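Local coordinates for microtubule-associated protein 1A/1B, light chain 3, putative (Trypanosoma brucei, PDB 3H9D), which probably serves as a lipidated, ubiquitin-like autophagy protein that is thought to become coupled to phosphatidylethanolamine on membranes, at residues K7-H12 with F107-Y112; K23-H28 with D96-Y101. One frame throughout, in Å; residues are numbered along the deposited sequence.

Contact 1. Residues K7-H12 with F107-Y112; sequences KYKMSH and FLYMKY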
loop_
_atom_site.group_PDB
_atom_site.type_symbol
_atom_site.label_atom_id
_atom_site.label_comp_id
_atom_site.label_asym_id
_atom_site.label_seq_id
_atom_site.Cartn_x
_atom_site.Cartn_y
_atom_site.Cartn_z
ATOM N N LYS A 7 2.125 6.666 0.975
ATOM C CA LYS A 7 2.968 6.218 2.080
ATOM C C LYS A 7 2.143 5.934 3.331
ATOM O O LYS A 7 2.505 5.064 4.138
ATOM C CB LYS A 7 4.068 7.234 2.395
ATOM C CG LYS A 7 5.233 7.271 1.408
ATOM C CD LYS A 7 6.404 8.006 2.047
ATOM C CE LYS A 7 7.374 8.568 1.022
ATOM N NZ LYS A 7 7.971 9.858 1.528
ATOM N N TYR A 8 1.035 6.657 3.481
ATOM C CA TYR A 8 0.109 6.457 4.608
ATOM C C TYR A 8 -0.648 5.129 4.514
ATOM O O TYR A 8 -0.741 4.383 5.487
ATOM C CB TYR A 8 -0.892 7.627 4.732
ATOM C CG TYR A 8 -1.742 7.558 5.986
ATOM C CD1 TYR A 8 -1.352 8.235 7.155
ATOM C CD2 TYR A 8 -2.920 6.805 6.018
ATOM C CE1 TYR A 8 -2.113 8.171 8.306
ATOM C CE2 TYR A 8 -3.696 6.736 7.162
ATOM C CZ TYR A 8 -3.285 7.421 8.307
ATOM O OH TYR A 8 -4.044 7.357 9.458
ATOM N N LYS A 9 -1.218 4.843 3.352
ATOM C CA LYS A 9 -1.873 3.559 3.147
ATOM C C LYS A 9 -0.942 2.388 3.511
ATOM O O LYS A 9 -1.342 1.477 4.225
ATOM C CB LYS A 9 -2.349 3.442 1.709
ATOM C CG LYS A 9 -3.129 2.181 1.426
ATOM C CD LYS A 9 -3.719 2.199 0.035
ATOM C CE LYS A 9 -5.136 2.712 0.042
ATOM N NZ LYS A 9 -5.870 2.159 -1.137
ATOM N N MET A 10 0.296 2.458 3.031
ATOM C CA MET A 10 1.309 1.413 3.183
ATOM C C MET A 10 1.639 1.104 4.656
ATOM O O MET A 10 1.791 -0.067 5.048
ATOM C CB MET A 10 2.573 1.852 2.434
ATOM C CG MET A 10 3.690 0.820 2.338
ATOM S SD MET A 10 3.246 -0.608 1.319
ATOM C CE MET A 10 4.793 -0.864 0.464
ATOM N N SER A 11 1.723 2.161 5.462
ATOM C CA SER A 11 2.203 2.056 6.832
ATOM C C SER A 11 1.097 1.824 7.859
ATOM O O SER A 11 1.378 1.668 9.038
ATOM C CB SER A 11 3.081 3.271 7.200
ATOM O OG SER A 11 2.389 4.490 6.993
ATOM N N HIS A 12 -0.151 1.763 7.414
ATOM C CA HIS A 12 -1.279 1.504 8.316
ATOM C C HIS A 12 -2.141 0.395 7.736
ATOM O O HIS A 12 -2.354 0.349 6.534
ATOM C CB HIS A 12 -2.123 2.770 8.531
ATOM C CG HIS A 12 -1.331 3.958 8.978
ATOM N ND1 HIS A 12 -1.368 4.436 10.269
ATOM C CD2 HIS A 12 -0.471 4.760 8.306
ATOM C CE1 HIS A 12 -0.568 5.483 10.373
ATOM N NE2 HIS A 12 -0.003 5.693 9.199
ATOM N N PHE A 107 -11.290 7.015 3.616
ATOM C CA PHE A 107 -10.461 8.212 3.484
ATOM C C PHE A 107 -10.468 8.692 2.043
ATOM O O PHE A 107 -10.581 7.887 1.121
ATOM C CB PHE A 107 -9.012 7.933 3.913
ATOM C CG PHE A 107 -8.787 7.991 5.400
ATOM C CD1 PHE A 107 -8.479 6.835 6.119
ATOM C CD2 PHE A 107 -8.867 9.207 6.087
ATOM C CE1 PHE A 107 -8.269 6.882 7.509
ATOM C CE2 PHE A 107 -8.658 9.269 7.470
ATOM C CZ PHE A 107 -8.359 8.097 8.186
ATOM N N LEU A 108 -10.367 10.005 1.858
ATOM C CA LEU A 108 -10.086 10.577 0.550
ATOM C C LEU A 108 -8.594 10.854 0.467
ATOM O O LEU A 108 -8.069 11.653 1.238
ATOM C CB LEU A 108 -10.879 11.874 0.323
ATOM C CG LEU A 108 -10.584 12.685 -0.951
ATOM C CD1 LEU A 108 -11.127 11.972 -2.182
ATOM C CD2 LEU A 108 -11.151 14.096 -0.860
ATOM N N TYR A 109 -7.914 10.192 -0.466
ATOM C CA TYR A 109 -6.469 10.381 -0.631
ATOM C C TYR A 109 -6.164 11.487 -1.626
ATOM O O TYR A 109 -6.509 11.398 -2.802
ATOM C CB TYR A 109 -5.779 9.070 -1.042
ATOM C CG TYR A 109 -5.712 8.066 0.075
ATOM C CD1 TYR A 109 -6.836 7.321 0.447
ATOM C CD2 TYR A 109 -4.533 7.871 0.775
ATOM C CE1 TYR A 109 -6.775 6.404 1.498
ATOM C CE2 TYR A 109 -4.460 6.948 1.814
ATOM C CZ TYR A 109 -5.579 6.221 2.172
ATOM O OH TYR A 109 -5.488 5.317 3.212
ATOM N N MET A 110 -5.504 12.529 -1.149
ATOM C CA MET A 110 -5.180 13.661 -2.005
ATOM C C MET A 110 -3.687 13.818 -2.057
ATOM O O MET A 110 -3.003 13.433 -1.119
ATOM C CB MET A 110 -5.811 14.950 -1.476
ATOM C CG MET A 110 -7.306 14.868 -1.262
ATOM S SD MET A 110 -7.986 16.429 -0.695
ATOM C CE MET A 110 -7.783 17.442 -2.160
ATOM N N LYS A 111 -3.192 14.354 -3.169
ATOM C CA LYS A 111 -1.800 14.774 -3.292
ATOM C C LYS A 111 -1.778 16.280 -3.468
ATOM O O LYS A 111 -2.757 16.872 -3.915
ATOM C CB LYS A 111 -1.123 14.110 -4.497
ATOM C CG LYS A 111 -1.236 12.596 -4.565
ATOM C CD LYS A 111 0.064 11.909 -4.190
ATOM C CE LYS A 111 0.142 11.619 -2.699
ATOM N NZ LYS A 111 1.445 11.009 -2.332
ATOM N N TYR A 112 -0.660 16.898 -3.122
ATOM C CA TYR A 112 -0.482 18.332 -3.316
ATOM C C TYR A 112 0.882 18.625 -3.928
ATOM O O TYR A 112 1.854 17.891 -3.713
ATOM C CB TYR A 112 -0.671 19.117 -1.992
ATOM C CG TYR A 112 0.321 18.739 -0.907
ATOM C CD1 TYR A 112 1.524 19.430 -0.770
ATOM C CD2 TYR A 112 0.064 17.684 -0.027
ATOM C CE1 TYR A 112 2.443 19.080 0.197
ATOM C CE2 TYR A 112 0.987 17.339 0.964
ATOM C CZ TYR A 112 2.171 18.035 1.050
ATOM O OH TYR A 112 3.092 17.716 1.999
HETATM O O HOH W 1 2.551 9.104 -0.515
#
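Tyr109 reaches from the strand toward helix 7-11, and its phenol end lies against the backbone and the CB of Lys9. This is the docking of the N-terminal helical arm of Atg8 proteins, two short helices ahead of a ubiquitin-like domain, onto the central strand 108-113 of that domain's sheet. Tyr109 leaves the sheet on the side of helix 7-11, and chi1 of -72°, with CG anti to the carbonyl carbon, sets the ring across the Lys9 chain at about a right angle. Tyr109 OH comes within 4.0 Å of Lys9 CB, and Tyr109 CZ meets Lys9 CE at 4.1 Å. The lysine bends at chi3 (-94°), bringing NZ above the ring but 5.5 Å from its centroid, so any cation-pi attraction is weak; the stronger partner of the ammonium is Asp103, in a salt bridge. Tyr109 OH is likewise occupied by Asp105, with which it hydrogen-bonds, so the loop before the strand holds both polar ends. On the neighbouring helix position, Tyr8 presents the edge of its ring, CD2 lying 4.1 Å from Tyr109 OH, and the two side chains again cross nearly perpendicularly. Met10 O of the same helix hydrogen-bonds to Ser91 of the second subunit. Nearer the start of the helix the link is a water molecule, which accepts from Lys7 N and Lys111 NZ, each at 2.9 Å.

Contact 2. Residues K23-H28 with D96-Y101; sequences KVRERH and DIYSKY
In the ubiquitin-like fold of Atg8 proteins, helix 14-27 belongs to the N-terminal arm on one face of the sheet and helix 94-101 packs on the other; past the end of strand 108-113 a pair of long side chains joins them. The nearest CA atoms, those of Arg25 and Tyr98, are 12.4 Å apart, so the backbones are well separated and the side chains meet from opposite directions. Arg25 turns at chi3 (79°), which lays the inner part of its guanidinium beside the phenol end of Tyr98. Arg25 NE stands 3.1 Å from Tyr98 OH, yet the angle is too poor for a hydrogen bond, and CD is nearly as close to that oxygen at 3.3 Å. Beyond it, Tyr98 CE2 sits over one face of the guanidinium, toward its rim, 3.9 Å from Arg25 CZ. The two planes are 61° apart, which rules out a parallel stack: the guanidinium turns one face to the CE2 side of the ring and meets the ring itself obliquely, near the hydroxyl. That hydroxyl is held by its hydrogen bond to Gly106 O, in the loop leading to strand 108-113. Pro33 of strand 31-38 touches both Arg25 and Tyr98, while Tyr98 also packs on Leu32 of that strand and on Leu108 of strand 108-113, so the bridge between the two helices rests on the adjoining parallel strands of the sheet.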
loop_
_atom_site.group_PDB
_atom_site.type_symbol
_atom_site.label_atom_id
_atom_site.label_comp_id
_atom_site.label_asym_id
_atom_site.label_seq_id
_atom_site.Cartn_x
_atom_site.Cartn_y
_atom_site.Cartn_z
ATOM N N LYS A 23 -14.726 6.273 12.740
ATOM C CA LYS A 23 -14.746 6.949 14.038
ATOM C C LYS A 23 -14.683 8.472 13.874
ATOM O O LYS A 23 -15.141 9.217 14.751
ATOM C CB LYS A 23 -13.579 6.476 14.917
ATOM C CG LYS A 23 -13.804 6.683 16.415
ATOM C CD LYS A 23 -12.596 6.288 17.267
ATOM C CE LYS A 23 -11.713 7.495 17.610
ATOM N NZ LYS A 23 -10.897 7.295 18.854
ATOM N N VAL A 24 -14.094 8.919 12.764
ATOM C CA VAL A 24 -14.035 10.341 12.418
ATOM C C VAL A 24 -15.426 10.870 12.047
ATOM O O VAL A 24 -15.846 11.919 12.536
ATOM C CB VAL A 24 -13.013 10.610 11.272
ATOM C CG1 VAL A 24 -13.312 11.924 10.549
ATOM C CG2 VAL A 24 -11.595 10.614 11.817
ATOM N N ARG A 25 -16.133 10.118 11.205
ATOM C CA ARG A 25 -17.424 10.540 10.669
ATOM C C ARG A 25 -18.588 10.269 11.625
ATOM O O ARG A 25 -19.730 10.655 11.351
ATOM C CB ARG A 25 -17.670 9.883 9.311
ATOM C CG ARG A 25 -16.869 10.513 8.179
ATOM C CD ARG A 25 -16.712 9.550 7.006
ATOM N NE ARG A 25 -17.877 9.415 6.116
ATOM C CZ ARG A 25 -18.754 10.373 5.804
ATOM N NH1 ARG A 25 -18.646 11.600 6.302
ATOM N NH2 ARG A 25 -19.754 10.095 4.974
ATOM N N GLU A 26 -18.281 9.607 12.740
ATOM C CA GLU A 26 -19.252 9.330 13.796
ATOM C C GLU A 26 -19.138 10.368 14.916
ATOM O O GLU A 26 -20.153 10.866 15.403
ATOM C CB GLU A 26 -19.060 7.902 14.322
ATOM C CG GLU A 26 -19.977 7.483 15.467
ATOM C CD GLU A 26 -19.297 7.559 16.829
ATOM O OE1 GLU A 26 -19.871 8.192 17.741
ATOM O OE2 GLU A 26 -18.193 6.987 16.985
ATOM N N ARG A 27 -17.906 10.698 15.301
ATOM C CA ARG A 27 -17.637 11.692 16.345
ATOM C C ARG A 27 -17.781 13.118 15.811
ATOM O O ARG A 27 -18.326 13.996 16.488
ATOM C CB ARG A 27 -16.236 11.486 16.923
ATOM C CG ARG A 27 -16.004 12.161 18.260
ATOM C CD ARG A 27 -14.981 11.402 19.092
ATOM N NE ARG A 27 -13.623 11.939 18.983
ATOM C CZ ARG A 27 -12.687 11.504 18.138
ATOM N NH1 ARG A 27 -12.939 10.519 17.283
ATOM N NH2 ARG A 27 -11.486 12.066 18.144
ATOM N N HIS A 28 -17.276 13.333 14.597
ATOM C CA HIS A 28 -17.399 14.608 13.901
ATOM C C HIS A 28 -18.154 14.402 12.588
ATOM O O HIS A 28 -17.532 14.334 11.523
ATOM C CB HIS A 28 -16.020 15.208 13.623
ATOM C CG HIS A 28 -15.157 15.344 14.840
ATOM N ND1 HIS A 28 -15.150 16.478 15.623
ATOM C CD2 HIS A 28 -14.259 14.497 15.395
ATOM C CE1 HIS A 28 -14.292 16.318 16.616
ATOM N NE2 HIS A 28 -13.734 15.127 16.498
ATOM N N ASP A 96 -18.215 16.642 -2.854
ATOM C CA ASP A 96 -18.429 15.932 -4.122
ATOM C C ASP A 96 -17.208 15.078 -4.465
ATOM O O ASP A 96 -17.345 13.947 -4.938
ATOM C CB ASP A 96 -18.697 16.910 -5.278
ATOM C CG ASP A 96 -20.110 17.514 -5.249
ATOM O OD1 ASP A 96 -21.011 16.975 -4.561
ATOM O OD2 ASP A 96 -20.310 18.539 -5.943
ATOM N N ILE A 97 -16.021 15.644 -4.248
ATOM C CA ILE A 97 -14.749 14.937 -4.435
ATOM C C ILE A 97 -14.665 13.744 -3.483
ATOM O O ILE A 97 -14.231 12.662 -3.873
ATOM C CB ILE A 97 -13.513 15.884 -4.241
ATOM C CG1 ILE A 97 -13.682 17.199 -5.020
ATOM C CG2 ILE A 97 -12.205 15.185 -4.620
ATOM C CD1 ILE A 97 -13.785 17.050 -6.542
ATOM N N TYR A 98 -15.113 13.932 -2.246
ATOM C CA TYR A 98 -15.085 12.859 -1.267
ATOM C C TYR A 98 -15.900 11.654 -1.728
ATOM O O TYR A 98 -15.397 10.533 -1.728
ATOM C CB TYR A 98 -15.556 13.339 0.112
ATOM C CG TYR A 98 -15.620 12.218 1.126
ATOM C CD1 TYR A 98 -14.465 11.764 1.768
ATOM C CD2 TYR A 98 -16.828 11.595 1.429
ATOM C CE1 TYR A 98 -14.517 10.725 2.689
ATOM C CE2 TYR A 98 -16.888 10.555 2.345
ATOM C CZ TYR A 98 -15.732 10.123 2.970
ATOM O OH TYR A 98 -15.793 9.087 3.880
ATOM N N SER A 99 -17.146 11.894 -2.143
ATOM C CA SER A 99 -18.103 10.817 -2.418
ATOM C C SER A 99 -17.752 10.030 -3.673
ATOM O O SER A 99 -17.975 8.816 -3.738
ATOM C CB SER A 99 -19.516 11.386 -2.531
ATOM O OG SER A 99 -19.729 12.380 -1.541
ATOM N N LYS A 100 -17.208 10.729 -4.667
ATOM C CA LYS A 100 -16.782 10.111 -5.915
ATOM C C LYS A 100 -15.481 9.329 -5.729
ATOM O O LYS A 100 -15.377 8.173 -6.153
ATOM C CB LYS A 100 -16.608 11.188 -6.999
ATOM C CG LYS A 100 -16.377 10.657 -8.412
ATOM C CD LYS A 100 -16.543 11.755 -9.463
ATOM C CE LYS A 100 -16.110 11.271 -10.851
ATOM N NZ LYS A 100 -16.674 12.084 -11.981
ATOM N N TYR A 101 -14.501 9.959 -5.079
ATOM C CA TYR A 101 -13.122 9.463 -5.084
ATOM C C TYR A 101 -12.638 8.834 -3.776
ATOM O O TYR A 101 -11.467 8.479 -3.669
ATOM C CB TYR A 101 -12.157 10.588 -5.475
ATOM C CG TYR A 101 -12.338 11.182 -6.863
ATOM C CD1 TYR A 101 -11.899 10.502 -8.000
ATOM C CD2 TYR A 101 -12.913 12.445 -7.033
ATOM C CE1 TYR A 101 -12.046 11.052 -9.270
ATOM C CE2 TYR A 101 -13.061 13.006 -8.295
ATOM C CZ TYR A 101 -12.628 12.304 -9.413
ATOM O OH TYR A 101 -12.770 12.857 -10.673
#

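In the fold
The centres of contact 1 and contact 2 lie 15 Å apart, joined through the central strand 108-113. Along the chain contact 2 is nested within the loop that contact 1 closes: helices 7-11 and 14-27 come first, and helix 94-101 precedes the strand at the other end. Leu108, in the strand of contact 1, packs its CD1 on Tyr101 CB of contact 2 at 3.7 Å and on Ile97 O at 3.6 Å. Helix 94-101 lies on the opposite face of the sheet from helix 7-11. These are two of the places where the N-terminal arm meets the core, one on strand 108-113 and one on helix 94-101, illustrating how an Atg8 protein joins its additional helices to a ubiquitin-like core.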